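Local coordinates for putative carboxylesterase (Lactobacillus plantarum WCFS1, PDB 3BJR), which probably hydrolyses carboxylic esters, as a putative carboxylesterase with an alpha/beta-hydrolase-like fold, at residues N205-W211 against I236-H241; Q124-G130 against P162-G168. All coordinates share one frame; numbering follows the deposited sequence. Where two conformers were deposited one is given.

Contact 1: residues N205-W211 against I236-H241; sequences NQPTFIW and IPYELH
T208-W211 and Y238-H241 run parallel, their axes 4.6 Å apart at closest approach and 4° from alignment, and four backbone hydrogen bonds alternate between them, from T208 N to P237 O (3.0 Å) as far as H241 N to I210 O. On one face the ring of F209 and the chain of E239 lie side by side. OE2 of E239 comes to the ring edge, 3.5 Å from F209 CE2, while CD2 of H241 meets F209 CZ obliquely at 3.6 Å. With CG anti to the backbone N (chi1 177°), E239 reaches along its own strand to H241. H241 NE2 gives E239 OE2 an almost straight bond of 2.9 Å, in the imidazole plane but on the anti side of the carboxylate and 28° out of its plane. Were E239 an alanine, H241 NE2 and K244 N of the second subunit would probably lose their carboxylate acceptor. On the other face, CD1 of L240 packs against I210 CB at 3.9 Å. Helix 222-233, which L240 and I210 touch, completes the beta-alpha-beta unit; F209 and H241 rest on helix 270-281, and H241 ND1 bonds H241 of the second subunit, where the sheet continues.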
loop_
_atom_site.group_PDB
_atom_site.type_symbol
_atom_site.label_atom_id
_atom_site.label_comp_id
_atom_site.label_asym_id
_atom_site.label_seq_id
_atom_site.Cartn_x
_atom_site.Cartn_y
_atom_site.Cartn_z
ATOM N N ASN A 205 5.029 -10.062 -17.068
ATOM C CA ASN A 205 4.713 -10.043 -15.638
ATOM C C ASN A 205 3.199 -9.973 -15.549
ATOM O O ASN A 205 2.535 -9.189 -16.244
ATOM C CB ASN A 205 5.319 -8.861 -14.858
ATOM C CG ASN A 205 6.782 -9.022 -14.583
ATOM O OD1 ASN A 205 7.565 -9.131 -15.492
ATOM N ND2 ASN A 205 7.158 -9.010 -13.323
ATOM N N GLN A 206 2.691 -10.808 -14.679
ATOM C CA GLN A 206 1.277 -10.948 -14.376
ATOM C C GLN A 206 0.872 -10.129 -13.161
ATOM O O GLN A 206 1.750 -9.679 -12.429
ATOM C CB GLN A 206 0.994 -12.451 -14.147
ATOM C CG GLN A 206 1.344 -13.261 -15.401
ATOM C CD GLN A 206 0.585 -12.767 -16.610
ATOM O OE1 GLN A 206 -0.618 -12.676 -16.556
ATOM N NE2 GLN A 206 1.290 -12.438 -17.709
ATOM N N PRO A 207 -0.450 -9.911 -12.959
ATOM C CA PRO A 207 -0.956 -9.122 -11.833
ATOM C C PRO A 207 -0.352 -9.532 -10.501
ATOM O O PRO A 207 -0.253 -10.735 -10.202
ATOM C CB PRO A 207 -2.444 -9.375 -11.862
ATOM C CG PRO A 207 -2.735 -9.572 -13.345
ATOM C CD PRO A 207 -1.554 -10.344 -13.843
ATOM N N THR A 208 0.003 -8.518 -9.699
ATOM C CA THR A 208 0.748 -8.725 -8.476
ATOM C C THR A 208 0.140 -8.028 -7.267
ATOM O O THR A 208 -0.098 -6.827 -7.285
ATOM C CB THR A 208 2.198 -8.226 -8.691
ATOM O OG1 THR A 208 2.753 -8.884 -9.844
ATOM C CG2 THR A 208 3.119 -8.481 -7.441
ATOM N N PHE A 209 -0.053 -8.790 -6.197
ATOM C CA PHE A 209 -0.545 -8.282 -4.928
ATOM C C PHE A 209 0.627 -8.332 -3.979
ATOM O O PHE A 209 1.181 -9.382 -3.733
ATOM C CB PHE A 209 -1.672 -9.138 -4.366
ATOM C CG PHE A 209 -2.202 -8.654 -3.079
ATOM C CD1 PHE A 209 -1.662 -9.044 -1.898
ATOM C CD2 PHE A 209 -3.261 -7.744 -3.061
ATOM C CE1 PHE A 209 -2.180 -8.582 -0.678
ATOM C CE2 PHE A 209 -3.768 -7.290 -1.872
ATOM C CZ PHE A 209 -3.232 -7.677 -0.690
ATOM N N ILE A 210 0.976 -7.180 -3.413
ATOM C CA ILE A 210 2.088 -7.086 -2.492
ATOM C C ILE A 210 1.670 -6.445 -1.184
ATOM O O ILE A 210 0.929 -5.468 -1.173
ATOM C CB ILE A 210 3.218 -6.171 -3.030
ATOM C CG1 ILE A 210 3.529 -6.433 -4.484
ATOM C CG2 ILE A 210 4.495 -6.321 -2.194
ATOM C CD1 ILE A 210 4.280 -5.275 -5.156
ATOM N N TRP A 211 2.170 -7.004 -0.088
ATOM C CA TRP A 211 2.094 -6.355 1.208
ATOM C C TRP A 211 3.387 -6.589 1.963
ATOM O O TRP A 211 4.058 -7.621 1.804
ATOM C CB TRP A 211 0.864 -6.727 2.022
ATOM C CG TRP A 211 0.961 -7.904 2.880
ATOM C CD1 TRP A 211 1.146 -7.918 4.225
ATOM C CD2 TRP A 211 0.796 -9.263 2.481
ATOM N NE1 TRP A 211 1.155 -9.211 4.683
ATOM C CE2 TRP A 211 0.914 -10.054 3.634
ATOM C CE3 TRP A 211 0.553 -9.878 1.267
ATOM C CZ2 TRP A 211 0.830 -11.440 3.600
ATOM C CZ3 TRP A 211 0.447 -11.246 1.230
ATOM C CH2 TRP A 211 0.595 -12.016 2.388
ATOM N N ILE A 236 1.691 -3.134 -15.373
ATOM C CA ILE A 236 1.304 -4.457 -14.912
ATOM C C ILE A 236 0.328 -4.193 -13.757
ATOM O O ILE A 236 0.641 -3.390 -12.880
ATOM C CB ILE A 236 2.532 -5.277 -14.370
ATOM C CG1 ILE A 236 3.640 -5.410 -15.425
ATOM C CG2 ILE A 236 2.101 -6.638 -13.783
ATOM C CD1 ILE A 236 3.210 -5.985 -16.772
ATOM N N PRO A 237 -0.874 -4.803 -13.772
ATOM C CA PRO A 237 -1.809 -4.569 -12.644
ATOM C C PRO A 237 -1.245 -4.958 -11.274
ATOM O O PRO A 237 -0.630 -6.015 -11.131
ATOM C CB PRO A 237 -3.012 -5.453 -12.999
ATOM C CG PRO A 237 -2.921 -5.589 -14.527
ATOM C CD PRO A 237 -1.484 -5.644 -14.834
ATOM N N TYR A 238 -1.477 -4.138 -10.257
ATOM C CA TYR A 238 -0.946 -4.424 -8.941
ATOM C C TYR A 238 -1.781 -3.811 -7.835
ATOM O O TYR A 238 -2.581 -2.894 -8.028
ATOM C CB TYR A 238 0.513 -3.895 -8.801
ATOM C CG TYR A 238 0.590 -2.347 -8.748
ATOM C CD1 TYR A 238 0.449 -1.611 -9.872
ATOM C CD2 TYR A 238 0.788 -1.662 -7.546
ATOM C CE1 TYR A 238 0.474 -0.231 -9.838
ATOM C CE2 TYR A 238 0.816 -0.269 -7.505
ATOM C CZ TYR A 238 0.641 0.429 -8.649
ATOM O OH TYR A 238 0.652 1.800 -8.695
ATOM N N GLU A 239 -1.549 -4.307 -6.646
ATOM C CA GLU A 239 -2.016 -3.678 -5.451
ATOM C C GLU A 239 -0.879 -3.757 -4.426
ATOM O O GLU A 239 -0.199 -4.728 -4.366
ATOM C CB GLU A 239 -3.301 -4.371 -5.021
ATOM C CG GLU A 239 -3.896 -3.926 -3.788
ATOM C CD GLU A 239 -5.382 -4.197 -3.682
ATOM O OE1 GLU A 239 -6.115 -3.986 -4.624
ATOM O OE2 GLU A 239 -5.814 -4.604 -2.628
ATOM N N LEU A 240 -0.634 -2.682 -3.705
ATOM C CA LEU A 240 0.441 -2.595 -2.732
ATOM C C LEU A 240 -0.074 -2.095 -1.378
ATOM O O LEU A 240 -0.726 -1.081 -1.311
ATOM C CB LEU A 240 1.543 -1.653 -3.233
ATOM C CG LEU A 240 2.718 -1.261 -2.333
ATOM C CD1 LEU A 240 3.671 -2.452 -2.099
ATOM C CD2 LEU A 240 3.472 -0.104 -2.935
ATOM N N HIS A 241 0.293 -2.789 -0.311
ATOM C CA HIS A 241 -0.041 -2.437 1.069
ATOM C C HIS A 241 1.197 -2.480 1.933
ATOM O O HIS A 241 1.746 -3.548 2.168
ATOM C CB HIS A 241 -1.076 -3.425 1.565
ATOM C CG HIS A 241 -2.353 -3.363 0.782
ATOM N ND1 HIS A 241 -3.302 -2.390 1.000
ATOM C CD2 HIS A 241 -2.821 -4.120 -0.238
ATOM C CE1 HIS A 241 -4.292 -2.541 0.142
ATOM N NE2 HIS A 241 -4.033 -3.590 -0.612
#

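Contact 2: residues Q124-G130 against P162-G168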
loop_
_atom_site.group_PDB
_atom_site.type_symbol
_atom_site.label_atom_id
_atom_site.label_comp_id
_atom_site.label_asym_id
_atom_site.label_seq_id
_atom_site.Cartn_x
_atom_site.Cartn_y
_atom_site.Cartn_z
ATOM N N GLN A 124 -6.338 -22.061 -14.998
ATOM C CA GLN A 124 -6.143 -20.629 -15.250
ATOM C C GLN A 124 -6.175 -19.791 -13.993
ATOM O O GLN A 124 -6.210 -18.551 -14.071
ATOM C CB GLN A 124 -7.201 -20.133 -16.216
ATOM C CG GLN A 124 -6.977 -20.773 -17.579
ATOM C CD GLN A 124 -8.147 -20.603 -18.491
ATOM O OE1 GLN A 124 -8.755 -19.531 -18.549
ATOM N NE2 GLN A 124 -8.486 -21.676 -19.210
ATOM N N GLN A 125 -6.127 -20.434 -12.832
ATOM C CA GLN A 125 -6.146 -19.706 -11.578
ATOM C C GLN A 125 -5.146 -20.340 -10.597
ATOM O O GLN A 125 -5.509 -20.716 -9.486
ATOM C CB GLN A 125 -7.564 -19.657 -10.994
ATOM C CG GLN A 125 -8.646 -19.144 -11.925
ATOM C CD GLN A 125 -8.555 -17.679 -12.297
ATOM O OE1 GLN A 125 -7.816 -16.902 -11.701
ATOM N NE2 GLN A 125 -9.352 -17.289 -13.288
ATOM N N ILE A 126 -3.894 -20.447 -11.052
ATOM C CA ILE A 126 -2.765 -20.926 -10.275
ATOM C C ILE A 126 -1.916 -19.705 -9.874
ATOM O O ILE A 126 -1.398 -18.993 -10.717
ATOM C CB ILE A 126 -1.923 -21.951 -11.038
ATOM C CG1 ILE A 126 -2.770 -23.199 -11.263
ATOM C CG2 ILE A 126 -0.645 -22.299 -10.215
ATOM C CD1 ILE A 126 -2.346 -24.122 -12.339
ATOM N N THR A 127 -1.817 -19.477 -8.557
ATOM C CA THR A 127 -1.176 -18.312 -7.969
ATOM C C THR A 127 -0.111 -18.644 -6.934
ATOM O O THR A 127 -0.431 -19.128 -5.853
ATOM C CB THR A 127 -2.225 -17.476 -7.223
ATOM O OG1 THR A 127 -3.292 -17.166 -8.129
ATOM C CG2 THR A 127 -1.614 -16.214 -6.643
ATOM N N PRO A 128 1.165 -18.436 -7.287
ATOM C CA PRO A 128 2.225 -18.501 -6.303
ATOM C C PRO A 128 2.123 -17.327 -5.317
ATOM O O PRO A 128 1.919 -16.208 -5.754
ATOM C CB PRO A 128 3.500 -18.338 -7.150
ATOM C CG PRO A 128 3.119 -18.713 -8.522
ATOM C CD PRO A 128 1.705 -18.202 -8.642
ATOM N N ALA A 129 2.277 -17.620 -4.013
ATOM C CA ALA A 129 2.246 -16.684 -2.910
ATOM C C ALA A 129 3.559 -16.838 -2.139
ATOM O O ALA A 129 3.789 -17.839 -1.435
ATOM C CB ALA A 129 1.043 -16.972 -2.020
ATOM N N GLY A 130 4.440 -15.851 -2.301
ATOM C CA GLY A 130 5.777 -15.865 -1.710
ATOM C C GLY A 130 5.898 -14.990 -0.490
ATOM O O GLY A 130 5.392 -13.858 -0.451
ATOM N N PRO A 162 2.168 -17.912 -14.168
ATOM C CA PRO A 162 1.496 -17.649 -12.901
ATOM C C PRO A 162 0.307 -16.763 -13.214
ATOM O O PRO A 162 0.457 -15.686 -13.747
ATOM C CB PRO A 162 2.529 -16.906 -12.088
ATOM C CG PRO A 162 3.411 -16.161 -13.131
ATOM C CD PRO A 162 3.296 -16.983 -14.410
ATOM N N ASN A 163 -0.878 -17.197 -12.878
ATOM C CA ASN A 163 -2.034 -16.406 -13.218
ATOM C C ASN A 163 -2.092 -15.072 -12.454
ATOM O O ASN A 163 -2.484 -14.046 -13.008
ATOM C CB ASN A 163 -3.291 -17.272 -13.158
ATOM C CG ASN A 163 -3.238 -18.404 -14.143
ATOM O OD1 ASN A 163 -3.261 -19.566 -13.751
ATOM N ND2 ASN A 163 -3.119 -18.082 -15.423
ATOM N N ASN A 164 -1.703 -15.085 -11.203
ATOM C CA ASN A 164 -1.414 -13.851 -10.463
ATOM C C ASN A 164 -0.235 -14.234 -9.591
ATOM O O ASN A 164 0.103 -15.408 -9.533
ATOM C CB ASN A 164 -2.564 -13.480 -9.534
ATOM C CG ASN A 164 -3.856 -13.255 -10.253
ATOM O OD1 ASN A 164 -4.041 -12.263 -10.948
ATOM N ND2 ASN A 164 -4.782 -14.172 -10.061
ATOM N N VAL A 165 0.437 -13.257 -8.974
ATOM C CA VAL A 165 1.405 -13.555 -7.902
ATOM C C VAL A 165 1.049 -12.695 -6.658
ATOM O O VAL A 165 0.464 -11.640 -6.755
ATOM C CB VAL A 165 2.903 -13.422 -8.297
ATOM C CG1 VAL A 165 3.193 -14.350 -9.500
ATOM C CG2 VAL A 165 3.294 -11.998 -8.567
ATOM N N VAL A 166 1.354 -13.234 -5.489
ATOM C CA VAL A 166 1.190 -12.608 -4.229
ATOM C C VAL A 166 2.559 -12.591 -3.561
ATOM O O VAL A 166 3.246 -13.613 -3.551
ATOM C CB VAL A 166 0.221 -13.402 -3.381
ATOM C CG1 VAL A 166 0.274 -12.945 -1.962
ATOM C CG2 VAL A 166 -1.234 -13.347 -3.990
ATOM N N LEU A 167 2.946 -11.431 -3.006
ATOM C CA LEU A 167 4.227 -11.247 -2.272
ATOM C C LEU A 167 3.886 -10.699 -0.891
ATOM O O LEU A 167 3.245 -9.665 -0.806
ATOM C CB LEU A 167 5.146 -10.245 -3.002
ATOM C CG LEU A 167 5.428 -10.432 -4.504
ATOM C CD1 LEU A 167 6.317 -9.260 -4.994
ATOM C CD2 LEU A 167 6.070 -11.752 -4.761
ATOM N N GLY A 168 4.282 -11.415 0.164
ATOM C CA GLY A 168 4.076 -11.034 1.584
ATOM C C GLY A 168 5.406 -10.924 2.302
ATOM O O GLY A 168 6.180 -11.883 2.376
HETATM O O HOH W 1 -6.811 -14.566 -12.303
#
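G130 is bonded through both its backbone polar atoms: its N-H meets V166 O at 2.8 Å, and G130 O accepts G168 N, also at 2.8 Å. With V166 N bonding P128 O, these make a regular parallel ladder between two central strands of an alpha/beta-hydrolase-like sheet. G130 is also the first glycine of a GxSxG sequence consistent with a nucleophile elbow. Where the two segments begin to pair, a side chain stands in for a strand neighbour: OD1 of N163 accepts I126 N at 2.9 Å, in the carbonyl plane and on a lone pair, with an N-H...O angle of 175°, while N163 N returns a bond to I126 O. N163 has CG anti to its carbonyl carbon (chi1 -62°), which turns the amide toward the 124-126 backbone. P128 has no N-H to give; instead its CD lies 3.3 Å from N164 O and also packs on CB of P162, the two proline rings crossing at a slant. Strand 50-56 flanks 125-131 on one side, strand 208-213 flanks 165-168 on the other, and helix 133-153 packs on V165 and L167. On the face bearing A129 and V166, CG2 of T127 touches CG2 of V166 at 3.9 Å, and the methyl CB of A129 meets V166 CB at the same distance.

Overall arrangement
Both contacts belong to one mixed sheet, and their centres lie 10 Å apart. Along the chain, both segments of contact 2 come before those of contact 1, and strands 165-168 and 208-213, consecutive in sequence, are also neighbours in the sheet. Backbone bonds probably join them there, from V165 N to P207 O and from L167 N to F209 O, so strands 125-131, 165-168, 208-213 and 238-243 form a continuous parallel run. Contact 2 occupies the middle of the sheet beside the putative nucleophile elbow, whereas contact 1 reaches its outermost strand and the second subunit. The example illustrates how successive parallel pairings extend a hydrolase core from its probable active centre to a dimer interface.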